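Local coordinates for N-acetyltransferase (Escherichia coli, PDB 6GTQ), which probably transfers an acetyl group from acetyl-coenzyme A to an amine of its substrate, as a member of the GNAT acetyltransferase family, at residues A[9-14]-A[40-45]; A[16-21]-A[57-62]. The protein carries 1 engineered substitution. One frame throughout, in Å; residues are numbered along the deposited sequence.

Contact 1: residues A[9-14]-A[40-45]; sequences IEILTD and RQHRNK
Leu12 and His42 both set CG anti to the backbone N (chi1 -164° and 176°), and the two side chains run past one another in opposite directions. This meeting belongs to the N-terminal strand-helix-helix-strand unit of the GNAT fold: strand 8-11, outermost of the sheet within this chain, ends here beside the last turn of helix 38-43, and strand 48-53 pairs with it. Leu12 CB sits over the centre of the His42 ring, 3.8 Å from the centroid and 7° off the ring normal, a clean CH-pi contact. The CD2 methyl of Leu12 reaches the CG-CD2 side of the ring, 3.6 Å from His42 CD2. Ile11 comes to the edge of the ring instead. Its side chain crosses that of His42 at about a right angle, and its CG1 lies 3.6 Å from His42 CE1, with CD1 near the ring plane. His42 is buried, and its ND1 is hydrogen-bonded to the backbone N of Ala49, while Leu12 also pairs with Ala49 through its backbone. Ala49 of strand 48-53 thus bonds to both, to the His42 ring and to the Leu12 backbone. Asp14 OD1, 4.5 Å from His42 NE2, is close enough that its charge may polarise the imidazole. One residue after His42 the helix ends, in a Schellman motif: Lys45 takes positive phi and its N bonds back to His42 O. Asn44 secures the same end through its side chain, its ND2 and its own N reaching Arg40 O from opposite faces of the carbonyl plane. On the solvent side Arg43 stretches out, extended from CG to NE. There its NH2 donates to water 1 at 2.8 Å, in the guanidinium plane, and the same water lies 2.7 Å from Thr13 O.

Contact 2: residues A[16-21]-A[57-62]; sequences ADYDLQ and PERQVL
Tyr18 and Arg59 lie side by side and point the same way, ring and guanidinium planes 44° apart. The aliphatic part of the arginine does the touching: Arg59 CB comes to 3.7 Å from Tyr18 CD2, and the bend at chi2 (-75°) places Arg59 CD beside CE2 of the same ring. The Val61 side chain crosses that of Tyr18 obliquely, its CG2 3.8 Å from Tyr18 CD2. On the neighbouring pair, Asp19 and Gln60 also run alongside each other, but carboxylate and amide stand 85° apart and Asp19 OD2 meets only the CG methylene of Gln60. The backbones are joined by a single parallel-type bridge between Asp19 and Gln60, just before strand 61-74. Asp19 N donates to Arg59 O at 3.1 Å, well above that carbonyl's plane, and Val61 N donates to Asp19 O at 3.2 Å. Water 2 extends the join by donating to both Asp17 O and Pro57 O. Tyr18 OH is hydrogen-bonded to Thr13 N and Glu10 OE1. Direction and register across this surface contact thus come from backbone bonds, to which the tyrosine, arginine and valine carbons add apolar packing.

From the N terminus the chain runs through strand 8-11 and then the loop 16-21, so the first halves of both contacts come early. Helices 28-36 and 38-43 follow, and the end of the second helix returns to 9-14, closing the loop of contact 1. Strand 48-53 comes next, and only then does 57-62 meet 16-21 to close that of contact 2. The two closures therefore cross, and their centres lie about 13 Å apart. Contact 1 ties the end of strand 8-11 and the turn after it to the end of helix 38-43, whereas contact 2 fastens the loop before the helices to the start of strand 61-74. They also touch directly, with Leu12 CD1 packing against Tyr18 CE1.

Contact 1: residues A[9-14]-A[40-45]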
ATOM      1  N   ILE A   9      -1.486  -5.987  12.511  1.00 60.36           N
ATOM      2  CA  ILE A   9      -1.536  -6.030  11.040  1.00 56.99           C
ATOM      3  C   ILE A   9      -1.108  -7.426  10.616  1.00 59.73           C
ATOM      4  O   ILE A   9      -0.009  -7.872  10.954  1.00 60.22           O
ATOM      5  CB  ILE A   9      -0.736  -4.937  10.280  1.00 58.70           C
ATOM      6  CG1 ILE A   9      -0.975  -3.529  10.857  1.00 60.00           C
ATOM      7  CG2 ILE A   9      -1.073  -4.989   8.779  1.00 57.01           C
ATOM      8  CD1 ILE A   9       0.156  -2.527  10.592  1.00 62.96           C
ATOM      9  N   GLU A  10      -1.988  -8.122   9.902  1.00 54.48           N
ATOM     10  CA  GLU A  10      -1.740  -9.476   9.429  1.00 53.06           C
ATOM     11  C   GLU A  10      -2.377  -9.696   8.066  1.00 54.11           C
ATOM     12  O   GLU A  10      -3.354  -9.033   7.729  1.00 53.77           O
ATOM     13  CB  GLU A  10      -2.252 -10.516  10.453  1.00 55.96           C
ATOM     14  CG  GLU A  10      -3.749 -10.446  10.741  1.00 68.63           C
ATOM     15  CD  GLU A  10      -4.342 -11.519  11.633  1.00 94.44           C
ATOM     16  OE1 GLU A  10      -5.376 -12.110  11.241  1.00 88.70           O
ATOM     17  OE2 GLU A  10      -3.790 -11.756  12.733  1.00 94.81           O
ATOM     18  N   ILE A  11      -1.834 -10.637   7.289  1.00 49.47           N
ATOM     19  CA  ILE A  11      -2.403 -11.037   6.003  1.00 47.94           C
ATOM     20  C   ILE A  11      -3.691 -11.810   6.314  1.00 53.84           C
ATOM     21  O   ILE A  11      -3.750 -12.500   7.337  1.00 54.95           O
ATOM     22  CB  ILE A  11      -1.388 -11.844   5.126  1.00 49.99           C
ATOM     23  CG1 ILE A  11      -1.961 -12.110   3.713  1.00 49.54           C
ATOM     24  CG2 ILE A  11      -0.866 -13.144   5.810  1.00 50.72           C
ATOM     25  CD1 ILE A  11      -0.966 -12.381   2.668  1.00 53.54           C
ATOM     26  N   LEU A  12      -4.724 -11.660   5.470  1.00 50.90           N
ATOM     27  CA  LEU A  12      -6.007 -12.342   5.627  1.00 51.87           C
ATOM     28  C   LEU A  12      -5.769 -13.841   5.814  1.00 57.91           C
ATOM     29  O   LEU A  12      -4.999 -14.415   5.059  1.00 56.54           O
ATOM     30  CB  LEU A  12      -6.898 -12.067   4.398  1.00 51.58           C
ATOM     31  CG  LEU A  12      -8.388 -12.383   4.549  1.00 56.93           C
ATOM     32  CD1 LEU A  12      -9.134 -11.226   5.168  1.00 57.80           C
ATOM     33  CD2 LEU A  12      -9.009 -12.719   3.223  1.00 58.56           C
ATOM     34  N   THR A  13      -6.343 -14.442   6.871  1.00 58.78           N
ATOM     35  CA  THR A  13      -6.169 -15.871   7.185  1.00 60.91           C
ATOM     36  C   THR A  13      -7.221 -16.710   6.453  1.00 67.82           C
ATOM     37  O   THR A  13      -8.420 -16.518   6.653  1.00 68.70           O
ATOM     38  CB  THR A  13      -6.119 -16.109   8.708  1.00 70.02           C
ATOM     39  OG1 THR A  13      -5.234 -15.164   9.314  1.00 68.49           O
ATOM     40  CG2 THR A  13      -5.689 -17.524   9.071  1.00 71.40           C
ATOM     41  N   ASP A  14      -6.746 -17.645   5.618  1.00 65.81           N
ATOM     42  CA  ASP A  14      -7.502 -18.552   4.745  1.00 66.80           C
ATOM     43  C   ASP A  14      -8.727 -19.261   5.365  1.00 70.88           C
ATOM     44  O   ASP A  14      -9.730 -19.441   4.664  1.00 70.94           O
ATOM     45  CB  ASP A  14      -6.559 -19.601   4.143  1.00 69.85           C
ATOM     46  CG  ASP A  14      -5.552 -19.004   3.186  1.00 84.72           C
ATOM     47  OD1 ASP A  14      -5.968 -18.530   2.103  1.00 85.97           O
ATOM     48  OD2 ASP A  14      -4.350 -19.001   3.521  1.00 92.12           O
ATOM     49  N   ARG A  40     -13.099 -12.996  -1.182  1.00 50.02           N
ATOM     50  CA  ARG A  40     -13.091 -13.906  -2.328  1.00 51.12           C
ATOM     51  C   ARG A  40     -11.936 -13.626  -3.284  1.00 54.49           C
ATOM     52  O   ARG A  40     -11.336 -14.578  -3.765  1.00 54.59           O
ATOM     53  CB  ARG A  40     -14.450 -13.989  -3.050  1.00 54.65           C
ATOM     54  CG  ARG A  40     -14.852 -12.804  -3.915  1.00 69.40           C
ATOM     55  CD  ARG A  40     -16.150 -13.076  -4.654  1.00 79.91           C
ATOM     56  NE  ARG A  40     -16.126 -14.358  -5.362  1.00 88.35           N
ATOM     57  CZ  ARG A  40     -16.772 -14.609  -6.494  1.00103.50           C
ATOM     58  NH1 ARG A  40     -16.687 -15.805  -7.061  1.00 92.96           N
ATOM     59  NH2 ARG A  40     -17.501 -13.664  -7.074  1.00 91.86           N
ATOM     60  N   GLN A  41     -11.565 -12.347  -3.492  1.00 50.21           N
ATOM     61  CA  GLN A  41     -10.439 -11.986  -4.361  1.00 48.60           C
ATOM     62  C   GLN A  41      -9.091 -12.414  -3.793  1.00 49.86           C
ATOM     63  O   GLN A  41      -8.220 -12.817  -4.560  1.00 49.83           O
ATOM     64  CB  GLN A  41     -10.465 -10.507  -4.728  1.00 49.48           C
ATOM     65  CG  GLN A  41     -11.539 -10.244  -5.778  1.00 49.30           C
ATOM     66  CD  GLN A  41     -11.578  -8.851  -6.312  1.00 61.93           C
ATOM     67  OE1 GLN A  41     -10.615  -8.075  -6.231  1.00 59.47           O
ATOM     68  NE2 GLN A  41     -12.705  -8.516  -6.897  1.00 52.43           N
ATOM     69  N   HIS A  42      -8.940 -12.393  -2.460  1.00 44.87           N
ATOM     70  CA  HIS A  42      -7.735 -12.862  -1.785  1.00 43.68           C
ATOM     71  C   HIS A  42      -7.667 -14.384  -1.931  1.00 49.84           C
ATOM     72  O   HIS A  42      -6.698 -14.907  -2.478  1.00 49.07           O
ATOM     73  CB  HIS A  42      -7.735 -12.442  -0.307  1.00 43.65           C
ATOM     74  CG  HIS A  42      -6.569 -12.964   0.486  1.00 46.18           C
ATOM     75  ND1 HIS A  42      -5.424 -12.215   0.659  1.00 46.93           N
ATOM     76  CD2 HIS A  42      -6.427 -14.136   1.147  1.00 48.01           C
ATOM     77  CE1 HIS A  42      -4.618 -12.954   1.402  1.00 46.20           C
ATOM     78  NE2 HIS A  42      -5.174 -14.124   1.711  1.00 47.39           N
ATOM     79  N   ARG A  43      -8.726 -15.090  -1.499  1.00 48.48           N
ATOM     80  CA  ARG A  43      -8.788 -16.550  -1.591  1.00 49.53           C
ATOM     81  C   ARG A  43      -8.708 -17.089  -3.022  1.00 55.03           C
ATOM     82  O   ARG A  43      -8.210 -18.201  -3.205  1.00 56.47           O
ATOM     83  CB  ARG A  43     -10.016 -17.088  -0.874  1.00 51.47           C
ATOM     84  CG  ARG A  43      -9.970 -16.941   0.642  1.00 60.61           C
ATOM     85  CD  ARG A  43     -11.390 -17.011   1.111  1.00 72.01           C
ATOM     86  NE  ARG A  43     -11.547 -17.242   2.544  1.00 79.67           N
ATOM     87  CZ  ARG A  43     -12.606 -17.852   3.068  1.00 90.02           C
ATOM     88  NH1 ARG A  43     -13.568 -18.320   2.281  1.00 62.36           N
ATOM     89  NH2 ARG A  43     -12.698 -18.023   4.379  1.00 83.58           N
ATOM     90  N   ASN A  44      -9.174 -16.313  -4.033  1.00 52.01           N
ATOM     91  CA  ASN A  44      -9.106 -16.716  -5.451  1.00 53.73           C
ATOM     92  C   ASN A  44      -7.818 -16.256  -6.116  1.00 57.59           C
ATOM     93  O   ASN A  44      -7.623 -16.476  -7.312  1.00 58.63           O
ATOM     94  CB  ASN A  44     -10.338 -16.316  -6.251  1.00 58.86           C
ATOM     95  CG  ASN A  44     -11.507 -17.227  -5.990  1.00 87.27           C
ATOM     96  OD1 ASN A  44     -11.532 -18.382  -6.425  1.00 89.21           O
ATOM     97  ND2 ASN A  44     -12.497 -16.731  -5.263  1.00 77.64           N
ATOM     98  N   LYS A  45      -6.917 -15.679  -5.327  1.00 52.55           N
ATOM     99  CA  LYS A  45      -5.595 -15.222  -5.730  1.00 50.78           C
ATOM    100  C   LYS A  45      -5.494 -14.023  -6.634  1.00 54.34           C
ATOM    101  O   LYS A  45      -4.502 -13.848  -7.268  1.00 53.03           O
ATOM    102  CB  LYS A  45      -4.813 -16.340  -6.382  1.00 30.00           C
ATOM    103  CG  LYS A  45      -4.498 -17.501  -5.493  1.00 30.00           C
ATOM    104  CD  LYS A  45      -4.054 -17.063  -4.137  1.00 30.00           C
ATOM    105  CE  LYS A  45      -3.208 -18.129  -3.475  1.00 30.00           C
ATOM    106  NZ  LYS A  45      -3.991 -19.128  -2.728  1.00 30.00           N
TER
HETATM  107  O   HOH W   1     -10.754 -16.253   5.236  1.00 53.94           O

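Contact 2: residues A[16-21]-A[57-62]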
ATOM      1  N   ALA A  16     -10.187 -18.349   8.586  1.00 61.46           N
ATOM      2  CA  ALA A  16     -10.645 -17.533   9.707  1.00 60.53           C
ATOM      3  C   ALA A  16     -11.867 -16.685   9.338  1.00 61.42           C
ATOM      4  O   ALA A  16     -12.086 -16.400   8.157  1.00 59.42           O
ATOM      5  CB  ALA A  16      -9.512 -16.634  10.183  1.00 60.44           C
ATOM      6  N   ASP A  17     -12.653 -16.280  10.362  1.00 58.06           N
ATOM      7  CA  ASP A  17     -13.832 -15.414  10.240  1.00 57.73           C
ATOM      8  C   ASP A  17     -13.527 -14.010  10.779  1.00 60.99           C
ATOM      9  O   ASP A  17     -12.863 -13.863  11.812  1.00 61.11           O
ATOM     10  CB  ASP A  17     -15.061 -16.020  10.941  1.00 61.03           C
ATOM     11  CG  ASP A  17     -15.656 -17.240  10.262  1.00 70.16           C
ATOM     12  OD1 ASP A  17     -15.555 -17.344   9.022  1.00 69.02           O
ATOM     13  OD2 ASP A  17     -16.249 -18.081  10.971  1.00 81.54           O
ATOM     14  N   TYR A  18     -14.014 -12.983  10.065  1.00 56.79           N
ATOM     15  CA  TYR A  18     -13.779 -11.573  10.370  1.00 56.12           C
ATOM     16  C   TYR A  18     -15.058 -10.762  10.567  1.00 63.07           C
ATOM     17  O   TYR A  18     -16.062 -11.028   9.903  1.00 63.03           O
ATOM     18  CB  TYR A  18     -12.947 -10.957   9.239  1.00 54.98           C
ATOM     19  CG  TYR A  18     -11.523 -11.462   9.188  1.00 55.07           C
ATOM     20  CD1 TYR A  18     -11.189 -12.600   8.456  1.00 55.37           C
ATOM     21  CD2 TYR A  18     -10.501 -10.799   9.867  1.00 56.07           C
ATOM     22  CE1 TYR A  18      -9.876 -13.074   8.411  1.00 54.85           C
ATOM     23  CE2 TYR A  18      -9.184 -11.256   9.819  1.00 56.31           C
ATOM     24  CZ  TYR A  18      -8.877 -12.397   9.095  1.00 62.83           C
ATOM     25  OH  TYR A  18      -7.579 -12.841   9.060  1.00 66.68           O
ATOM     26  N   ASP A  19     -15.018  -9.761  11.475  1.00 61.70           N
ATOM     27  CA  ASP A  19     -16.144  -8.859  11.701  1.00 63.58           C
ATOM     28  C   ASP A  19     -15.915  -7.640  10.808  1.00 66.53           C
ATOM     29  O   ASP A  19     -15.082  -6.782  11.108  1.00 65.82           O
ATOM     30  CB  ASP A  19     -16.323  -8.503  13.185  1.00 67.82           C
ATOM     31  CG  ASP A  19     -17.654  -7.836  13.471  1.00 84.31           C
ATOM     32  OD1 ASP A  19     -18.709  -8.453  13.171  1.00 88.11           O
ATOM     33  OD2 ASP A  19     -17.646  -6.703  13.995  1.00 89.85           O
ATOM     34  N   LEU A  20     -16.601  -7.611   9.663  1.00 62.72           N
ATOM     35  CA  LEU A  20     -16.452  -6.517   8.693  1.00 61.70           C
ATOM     36  C   LEU A  20     -17.659  -5.592   8.459  1.00 67.84           C
ATOM     37  O   LEU A  20     -17.484  -4.415   8.150  1.00 67.72           O
ATOM     38  CB  LEU A  20     -15.998  -7.082   7.342  1.00 59.93           C
ATOM     39  CG  LEU A  20     -14.619  -7.739   7.252  1.00 61.92           C
ATOM     40  CD1 LEU A  20     -14.249  -8.423   8.558  1.00 61.83           C
ATOM     41  CD2 LEU A  20     -14.586  -8.733   6.103  1.00 61.69           C
ATOM     42  N   GLN A  21     -18.873  -6.118   8.602  1.00 67.09           N
ATOM     43  CA  GLN A  21     -20.092  -5.325   8.388  1.00 70.17           C
ATOM     44  C   GLN A  21     -20.092  -3.918   9.000  1.00 76.34           C
ATOM     45  O   GLN A  21     -20.577  -2.988   8.352  1.00 77.61           O
ATOM     46  CB  GLN A  21     -21.345  -6.094   8.849  1.00 73.71           C
ATOM     47  CG  GLN A  21     -21.746  -7.268   7.930  1.00 92.98           C
ATOM     48  CD  GLN A  21     -21.999  -6.920   6.470  1.00109.75           C
ATOM     49  OE1 GLN A  21     -21.616  -7.664   5.557  1.00100.28           O
ATOM     50  NE2 GLN A  21     -22.656  -5.795   6.209  1.00106.64           N
ATOM     51  N   PRO A  57     -10.685 -12.832  19.370  1.00 81.96           N
ATOM     52  CA  PRO A  57     -11.170 -13.960  18.547  1.00 79.98           C
ATOM     53  C   PRO A  57     -12.199 -13.502  17.497  1.00 81.07           C
ATOM     54  O   PRO A  57     -12.260 -14.093  16.419  1.00 78.59           O
ATOM     55  CB  PRO A  57     -11.778 -14.923  19.578  1.00 84.31           C
ATOM     56  CG  PRO A  57     -11.253 -14.474  20.904  1.00 91.12           C
ATOM     57  CD  PRO A  57     -11.083 -13.003  20.782  1.00 86.34           C
ATOM     58  N   GLU A  58     -12.863 -12.402  17.805  1.00 77.96           N
ATOM     59  CA  GLU A  58     -13.885 -11.790  16.993  1.00 76.42           C
ATOM     60  C   GLU A  58     -13.361 -11.157  15.720  1.00 76.90           C
ATOM     61  O   GLU A  58     -14.096 -10.964  14.784  1.00 76.54           O
ATOM     62  CB  GLU A  58     -14.611 -10.759  17.833  1.00 30.00           C
ATOM     63  CG  GLU A  58     -15.387 -11.342  19.006  1.00 30.00           C
ATOM     64  CD  GLU A  58     -14.540 -11.766  20.202  1.00 30.00           C
ATOM     65  OE1 GLU A  58     -13.312 -11.678  20.154  1.00 30.00           O
ATOM     66  OE2 GLU A  58     -15.108 -12.176  21.220  1.00 30.00           O
ATOM     67  N   ARG A  59     -12.087 -10.810  15.715  1.00 71.30           N
ATOM     68  CA  ARG A  59     -11.379 -10.227  14.556  1.00 67.84           C
ATOM     69  C   ARG A  59     -11.997  -8.974  13.912  1.00 68.82           C
ATOM     70  O   ARG A  59     -12.239  -8.954  12.706  1.00 67.40           O
ATOM     71  CB  ARG A  59     -11.160 -11.294  13.480  1.00 66.35           C
ATOM     72  CG  ARG A  59     -10.128 -12.348  13.848  1.00 77.04           C
ATOM     73  CD  ARG A  59      -8.715 -11.800  13.742  1.00 90.82           C
ATOM     74  NE  ARG A  59      -7.756 -12.630  14.464  1.00 99.11           N
ATOM     75  CZ  ARG A  59      -6.706 -12.154  15.126  1.00113.40           C
ATOM     76  NH1 ARG A  59      -5.885 -12.982  15.755  1.00 99.60           N
ATOM     77  NH2 ARG A  59      -6.478 -10.849  15.157  1.00100.28           N
ATOM     78  N   GLN A  60     -12.254  -7.941  14.710  1.00 64.60           N
ATOM     79  CA  GLN A  60     -12.909  -6.727  14.215  1.00 63.92           C
ATOM     80  C   GLN A  60     -11.938  -5.893  13.352  1.00 64.57           C
ATOM     81  O   GLN A  60     -10.955  -5.350  13.862  1.00 64.53           O
ATOM     82  CB  GLN A  60     -13.450  -5.907  15.393  1.00 68.39           C
ATOM     83  CG  GLN A  60     -14.277  -4.694  14.988  1.00 92.62           C
ATOM     84  CD  GLN A  60     -14.933  -4.007  16.163  1.00119.09           C
ATOM     85  OE1 GLN A  60     -14.863  -4.471  17.309  1.00115.35           O
ATOM     86  NE2 GLN A  60     -15.575  -2.870  15.903  1.00111.86           N
ATOM     87  N   VAL A  61     -12.214  -5.811  12.040  1.00 57.64           N
ATOM     88  CA  VAL A  61     -11.384  -5.096  11.068  1.00 54.79           C
ATOM     89  C   VAL A  61     -11.589  -3.591  11.159  1.00 58.64           C
ATOM     90  O   VAL A  61     -12.714  -3.113  10.986  1.00 60.14           O
ATOM     91  CB  VAL A  61     -11.573  -5.645   9.626  1.00 56.03           C
ATOM     92  CG1 VAL A  61     -10.804  -4.811   8.595  1.00 54.14           C
ATOM     93  CG2 VAL A  61     -11.160  -7.110   9.551  1.00 54.64           C
ATOM     94  N   LEU A  62     -10.493  -2.852  11.409  1.00 52.91           N
ATOM     95  CA  LEU A  62     -10.502  -1.394  11.519  1.00 53.83           C
ATOM     96  C   LEU A  62      -9.627  -0.713  10.453  1.00 56.47           C
ATOM     97  O   LEU A  62      -9.240   0.446  10.591  1.00 57.28           O
ATOM     98  CB  LEU A  62     -10.134  -0.936  12.951  1.00 55.54           C
ATOM     99  CG  LEU A  62     -11.160  -1.251  14.061  1.00 61.53           C
ATOM    100  CD1 LEU A  62     -10.588  -0.953  15.418  1.00 63.27           C
ATOM    101  CD2 LEU A  62     -12.470  -0.503  13.860  1.00 63.24           C
TER
HETATM  102  O   HOH W   2     -14.384 -14.510  14.156  1.00 62.28           O